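Local coordinates for protein fasciclin-1 (Drosophila melanogaster, PDB 1O70) that mediates adhesion between neural cells, this piece holding the third and fourth of its FAS1 domains, at residues A19-I31 / V48-S60. Sequence-based numbering, arbitrary orientation.
With SO4 (sulfate ion), chain D.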
loop_
_atom_site.group_PDB
_atom_site.type_symbol
_atom_site.label_atom_id
_atom_site.label_comp_id
_atom_site.label_asym_id
_atom_site.label_seq_id
_atom_site.Cartn_x
_atom_site.Cartn_y
_atom_site.Cartn_z
ATOM N N ALA A 19 -19.282 13.135 10.878
ATOM C CA ALA A 19 -19.272 12.635 12.285
ATOM C C ALA A 19 -18.622 13.658 13.212
ATOM O O ALA A 19 -19.312 14.363 13.948
ATOM C CB ALA A 19 -18.513 11.310 12.360
ATOM N N GLU A 20 -17.291 13.720 13.164
ATOM C CA GLU A 20 -16.489 14.647 13.970
ATOM C C GLU A 20 -16.658 14.441 15.473
ATOM O O GLU A 20 -15.738 13.972 16.155
ATOM C CB GLU A 20 -16.832 16.092 13.601
ATOM C CG GLU A 20 -16.118 17.142 14.434
ATOM C CD GLU A 20 -16.518 18.538 14.023
ATOM O OE1 GLU A 20 -17.736 18.806 13.942
ATOM O OE2 GLU A 20 -15.619 19.368 13.778
ATOM N N ASN A 21 -17.833 14.808 15.986
ATOM C CA ASN A 21 -18.130 14.640 17.404
ATOM C C ASN A 21 -17.894 13.193 17.804
ATOM O O ASN A 21 -17.035 12.902 18.639
ATOM C CB ASN A 21 -19.582 15.024 17.710
ATOM C CG ASN A 21 -19.746 16.503 17.992
ATOM O OD1 ASN A 21 -18.845 17.145 18.536
ATOM N ND2 ASN A 21 -20.907 17.049 17.642
ATOM N N GLY A 22 -18.650 12.286 17.192
ATOM C CA GLY A 22 -18.503 10.875 17.502
ATOM C C GLY A 22 -17.144 10.294 17.149
ATOM O O GLY A 22 -16.586 9.503 17.908
ATOM N N ALA A 23 -16.598 10.693 16.007
ATOM C CA ALA A 23 -15.311 10.171 15.563
ATOM C C ALA A 23 -14.155 10.436 16.512
ATOM O O ALA A 23 -13.481 9.508 16.951
ATOM C CB ALA A 23 -14.970 10.713 14.177
ATOM N N LEU A 24 -13.909 11.702 16.815
ATOM C CA LEU A 24 -12.808 12.044 17.703
ATOM C C LEU A 24 -12.856 11.401 19.088
ATOM O O LEU A 24 -11.826 10.949 19.593
ATOM C CB LEU A 24 -12.693 13.559 17.846
ATOM C CG LEU A 24 -11.666 14.199 16.917
ATOM C CD1 LEU A 24 -11.516 15.662 17.302
ATOM C CD2 LEU A 24 -10.308 13.491 17.043
ATOM N N ARG A 25 -14.029 11.352 19.713
ATOM C CA ARG A 25 -14.094 10.747 21.033
ATOM C C ARG A 25 -13.784 9.262 20.932
ATOM O O ARG A 25 -13.158 8.686 21.823
ATOM C CB ARG A 25 -15.471 10.935 21.669
ATOM C CG ARG A 25 -16.549 10.168 20.971
ATOM C CD ARG A 25 -17.586 9.636 21.944
ATOM N NE ARG A 25 -18.581 8.857 21.217
ATOM C CZ ARG A 25 -18.426 7.586 20.860
ATOM N NH1 ARG A 25 -17.316 6.931 21.176
ATOM N NH2 ARG A 25 -19.371 6.982 20.153
ATOM N N LYS A 26 -14.230 8.649 19.840
ATOM C CA LYS A 26 -14.004 7.226 19.605
ATOM C C LYS A 26 -12.513 6.979 19.391
ATOM O O LYS A 26 -11.953 6.011 19.919
ATOM C CB LYS A 26 -14.783 6.766 18.374
ATOM C CG LYS A 26 -14.610 5.297 18.046
ATOM C CD LYS A 26 -15.173 4.420 19.149
ATOM C CE LYS A 26 -15.007 2.946 18.823
ATOM N NZ LYS A 26 -15.666 2.085 19.847
ATOM N N PHE A 27 -11.872 7.862 18.624
ATOM C CA PHE A 27 -10.449 7.736 18.362
ATOM C C PHE A 27 -9.725 7.712 19.706
ATOM O O PHE A 27 -8.867 6.862 19.946
ATOM C CB PHE A 27 -9.946 8.905 17.506
ATOM C CG PHE A 27 -8.494 8.784 17.094
ATOM C CD1 PHE A 27 -8.118 7.964 16.032
ATOM C CD2 PHE A 27 -7.502 9.490 17.768
ATOM C CE1 PHE A 27 -6.768 7.852 15.646
ATOM C CE2 PHE A 27 -6.151 9.388 17.394
ATOM C CZ PHE A 27 -5.784 8.570 16.333
ATOM N N TYR A 28 -10.087 8.632 20.596
ATOM C CA TYR A 28 -9.437 8.686 21.902
ATOM C C TYR A 28 -9.818 7.500 22.779
ATOM O O TYR A 28 -9.010 7.028 23.580
ATOM C CB TYR A 28 -9.763 10.006 22.599
ATOM C CG TYR A 28 -9.160 11.201 21.905
ATOM C CD1 TYR A 28 -9.915 12.360 21.695
ATOM C CD2 TYR A 28 -7.831 11.182 21.455
ATOM C CE1 TYR A 28 -9.375 13.470 21.059
ATOM C CE2 TYR A 28 -7.280 12.293 20.814
ATOM C CZ TYR A 28 -8.065 13.438 20.623
ATOM O OH TYR A 28 -7.539 14.560 20.018
ATOM N N GLU A 29 -11.041 7.008 22.632
ATOM C CA GLU A 29 -11.438 5.847 23.408
ATOM C C GLU A 29 -10.549 4.683 22.994
ATOM O O GLU A 29 -10.038 3.954 23.843
ATOM C CB GLU A 29 -12.902 5.513 23.167
ATOM C CG GLU A 29 -13.824 6.175 24.160
ATOM C CD GLU A 29 -15.267 5.924 23.841
ATOM O OE1 GLU A 29 -15.592 4.782 23.437
ATOM O OE2 GLU A 29 -16.080 6.865 23.995
ATOM N N VAL A 30 -10.349 4.516 21.689
ATOM C CA VAL A 30 -9.488 3.444 21.210
ATOM C C VAL A 30 -8.088 3.612 21.795
ATOM O O VAL A 30 -7.448 2.632 22.184
ATOM C CB VAL A 30 -9.401 3.413 19.665
ATOM C CG1 VAL A 30 -8.343 2.402 19.220
ATOM C CG2 VAL A 30 -10.759 3.028 19.079
ATOM N N ILE A 31 -7.606 4.847 21.874
ATOM C CA ILE A 31 -6.278 5.064 22.442
ATOM C C ILE A 31 -6.228 4.628 23.912
ATOM O O ILE A 31 -5.221 4.082 24.372
ATOM C CB ILE A 31 -5.840 6.542 22.336
ATOM C CG1 ILE A 31 -5.671 6.928 20.861
ATOM C CG2 ILE A 31 -4.513 6.744 23.042
ATOM C CD1 ILE A 31 -5.263 8.379 20.650
ATOM N N VAL A 48 0.800 18.261 14.194
ATOM C CA VAL A 48 0.190 16.942 14.059
ATOM C C VAL A 48 -1.182 16.976 13.384
ATOM O O VAL A 48 -1.998 17.854 13.657
ATOM C CB VAL A 48 0.049 16.265 15.453
ATOM C CG1 VAL A 48 -0.786 17.139 16.382
ATOM C CG2 VAL A 48 -0.579 14.879 15.307
ATOM N N THR A 49 -1.420 16.022 12.489
ATOM C CA THR A 49 -2.694 15.915 11.796
ATOM C C THR A 49 -3.188 14.488 11.986
ATOM O O THR A 49 -2.484 13.518 11.695
ATOM C CB THR A 49 -2.568 16.231 10.291
ATOM O OG1 THR A 49 -2.180 17.596 10.135
ATOM C CG2 THR A 49 -3.897 16.016 9.579
ATOM N N ILE A 50 -4.407 14.379 12.487
ATOM C CA ILE A 50 -5.010 13.094 12.769
ATOM C C ILE A 50 -6.086 12.731 11.759
ATOM O O ILE A 50 -6.913 13.571 11.389
ATOM C CB ILE A 50 -5.641 13.111 14.173
ATOM C CG1 ILE A 50 -4.557 13.417 15.207
ATOM C CG2 ILE A 50 -6.352 11.788 14.453
ATOM C CD1 ILE A 50 -5.063 13.519 16.636
ATOM N N LEU A 51 -6.059 11.482 11.302
ATOM C CA LEU A 51 -7.070 10.989 10.375
ATOM C C LEU A 51 -7.928 10.114 11.264
ATOM O O LEU A 51 -7.558 8.981 11.565
ATOM C CB LEU A 51 -6.448 10.147 9.252
ATOM C CG LEU A 51 -5.427 10.843 8.336
ATOM C CD1 LEU A 51 -5.133 9.942 7.137
ATOM C CD2 LEU A 51 -5.973 12.187 7.840
ATOM N N ALA A 52 -9.056 10.653 11.719
ATOM C CA ALA A 52 -9.936 9.913 12.606
ATOM C C ALA A 52 -11.025 9.163 11.854
ATOM O O ALA A 52 -11.862 9.767 11.186
ATOM C CB ALA A 52 -10.563 10.858 13.621
ATOM N N PRO A 53 -11.014 7.829 11.943
ATOM C CA PRO A 53 -12.025 7.015 11.262
ATOM C C PRO A 53 -13.394 7.340 11.847
ATOM O O PRO A 53 -13.510 7.578 13.052
ATOM C CB PRO A 53 -11.620 5.581 11.606
ATOM C CG PRO A 53 -10.149 5.680 11.842
ATOM C CD PRO A 53 -9.994 6.981 12.582
ATOM N N SER A 54 -14.424 7.352 11.004
ATOM C CA SER A 54 -15.781 7.622 11.471
ATOM C C SER A 54 -16.173 6.485 12.401
ATOM O O SER A 54 -15.549 5.426 12.379
ATOM C CB SER A 54 -16.754 7.646 10.299
ATOM O OG SER A 54 -16.864 6.345 9.755
ATOM N N ASN A 55 -17.206 6.693 13.212
ATOM C CA ASN A 55 -17.656 5.653 14.132
ATOM C C ASN A 55 -18.143 4.446 13.353
ATOM O O ASN A 55 -18.014 3.306 13.803
ATOM C CB ASN A 55 -18.784 6.179 15.012
ATOM C CG ASN A 55 -18.468 7.529 15.596
ATOM O OD1 ASN A 55 -18.488 8.547 14.896
ATOM N ND2 ASN A 55 -18.154 7.551 16.883
ATOM N N GLU A 56 -18.710 4.710 12.181
ATOM C CA GLU A 56 -19.217 3.657 11.322
ATOM C C GLU A 56 -18.034 2.858 10.783
ATOM O O GLU A 56 -18.150 1.667 10.494
ATOM C CB GLU A 56 -20.008 4.266 10.167
ATOM C CG GLU A 56 -20.742 3.254 9.307
ATOM C CD GLU A 56 -21.523 3.911 8.179
ATOM O OE1 GLU A 56 -22.335 4.832 8.463
ATOM O OE2 GLU A 56 -21.331 3.495 7.008
ATOM N N ALA A 57 -16.890 3.527 10.662
ATOM C CA ALA A 57 -15.676 2.894 10.174
ATOM C C ALA A 57 -15.064 2.008 11.252
ATOM O O ALA A 57 -14.455 0.985 10.956
ATOM C CB ALA A 57 -14.674 3.957 9.744
ATOM N N TRP A 58 -15.215 2.401 12.508
ATOM C CA TRP A 58 -14.657 1.612 13.588
ATOM C C TRP A 58 -15.497 0.382 13.899
ATOM O O TRP A 58 -15.055 -0.506 14.616
ATOM C CB TRP A 58 -14.533 2.453 14.846
ATOM C CG TRP A 58 -13.298 3.267 14.905
ATOM C CD1 TRP A 58 -13.205 4.623 14.826
ATOM C CD2 TRP A 58 -11.972 2.786 15.144
ATOM N NE1 TRP A 58 -11.903 5.020 15.010
ATOM C CE2 TRP A 58 -11.123 3.910 15.207
ATOM C CE3 TRP A 58 -11.415 1.509 15.301
ATOM C CZ2 TRP A 58 -9.750 3.802 15.447
ATOM C CZ3 TRP A 58 -10.045 1.399 15.534
ATOM C CH2 TRP A 58 -9.229 2.542 15.603
ATOM N N ASN A 59 -16.704 0.320 13.353
ATOM C CA ASN A 59 -17.576 -0.811 13.611
ATOM C C ASN A 59 -17.615 -1.747 12.403
ATOM O O ASN A 59 -17.347 -2.941 12.524
ATOM C CB ASN A 59 -18.981 -0.302 13.956
ATOM C CG ASN A 59 -19.806 -1.324 14.719
ATOM O OD1 ASN A 59 -19.338 -1.910 15.702
ATOM N ND2 ASN A 59 -21.050 -1.523 14.290
ATOM N N SER A 60 -17.938 -1.195 11.239
ATOM C CA SER A 60 -18.019 -1.980 10.009
ATOM C C SER A 60 -16.671 -2.587 9.631
ATOM O O SER A 60 -16.594 -3.453 8.756
ATOM C CB SER A 60 -18.530 -1.111 8.850
ATOM O OG SER A 60 -17.523 -0.232 8.371
HETATM S S SO4 D . -19.252 3.783 19.679
HETATM O O1 SO4 D . -18.822 4.594 18.519
HETATM O O2 SO4 D . -20.721 3.806 19.792
HETATM O O3 SO4 D . -18.782 2.396 19.505
HETATM O O4 SO4 D . -18.658 4.337 20.914
HETATM O O HOH W 1 -11.818 7.740 15.044
#
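Val30 sets its CG2 methyl over the face of the six-membered ring of Trp58, 3.7 Å from the centroid, in a CH-pi contact. Lys26 CG meets the same indole obliquely at CD1, 3.6 Å away. At the indole edge, NE1 donates to a water at 2.7 Å, and this water in turn donates to the carbonyl oxygens of Ala23 and Pro53. With an alanine at Trp58, the water would probably lose its N-H donor and a gap would probably open beside Val30. Further along, the CG of Phe27 stands anti to the backbone N (chi1 -175°), which takes the ring to the strand, where Ile50 CG2 lies over one face, and Ala23 packs its methyl against Ala52. Here helix 21-31 crosses strand 48-53 at 100°, laying the first modelled helix, within the third FAS1 domain, over the mixed sheet. At the polar margin of this packed side, Asn55 fits as a knob among Gly22, Ala23, Arg25 and Lys26, its ND2 giving a weak hydrogen bond to Gly22 O (2.7 Å, 146°). The looser, solvent side holds a sulfate, probably from the crystallisation liquor: Arg25 NH2 donates to its O1 at 2.9 Å, and Lys26 NZ reaches O3 at 3.2 Å.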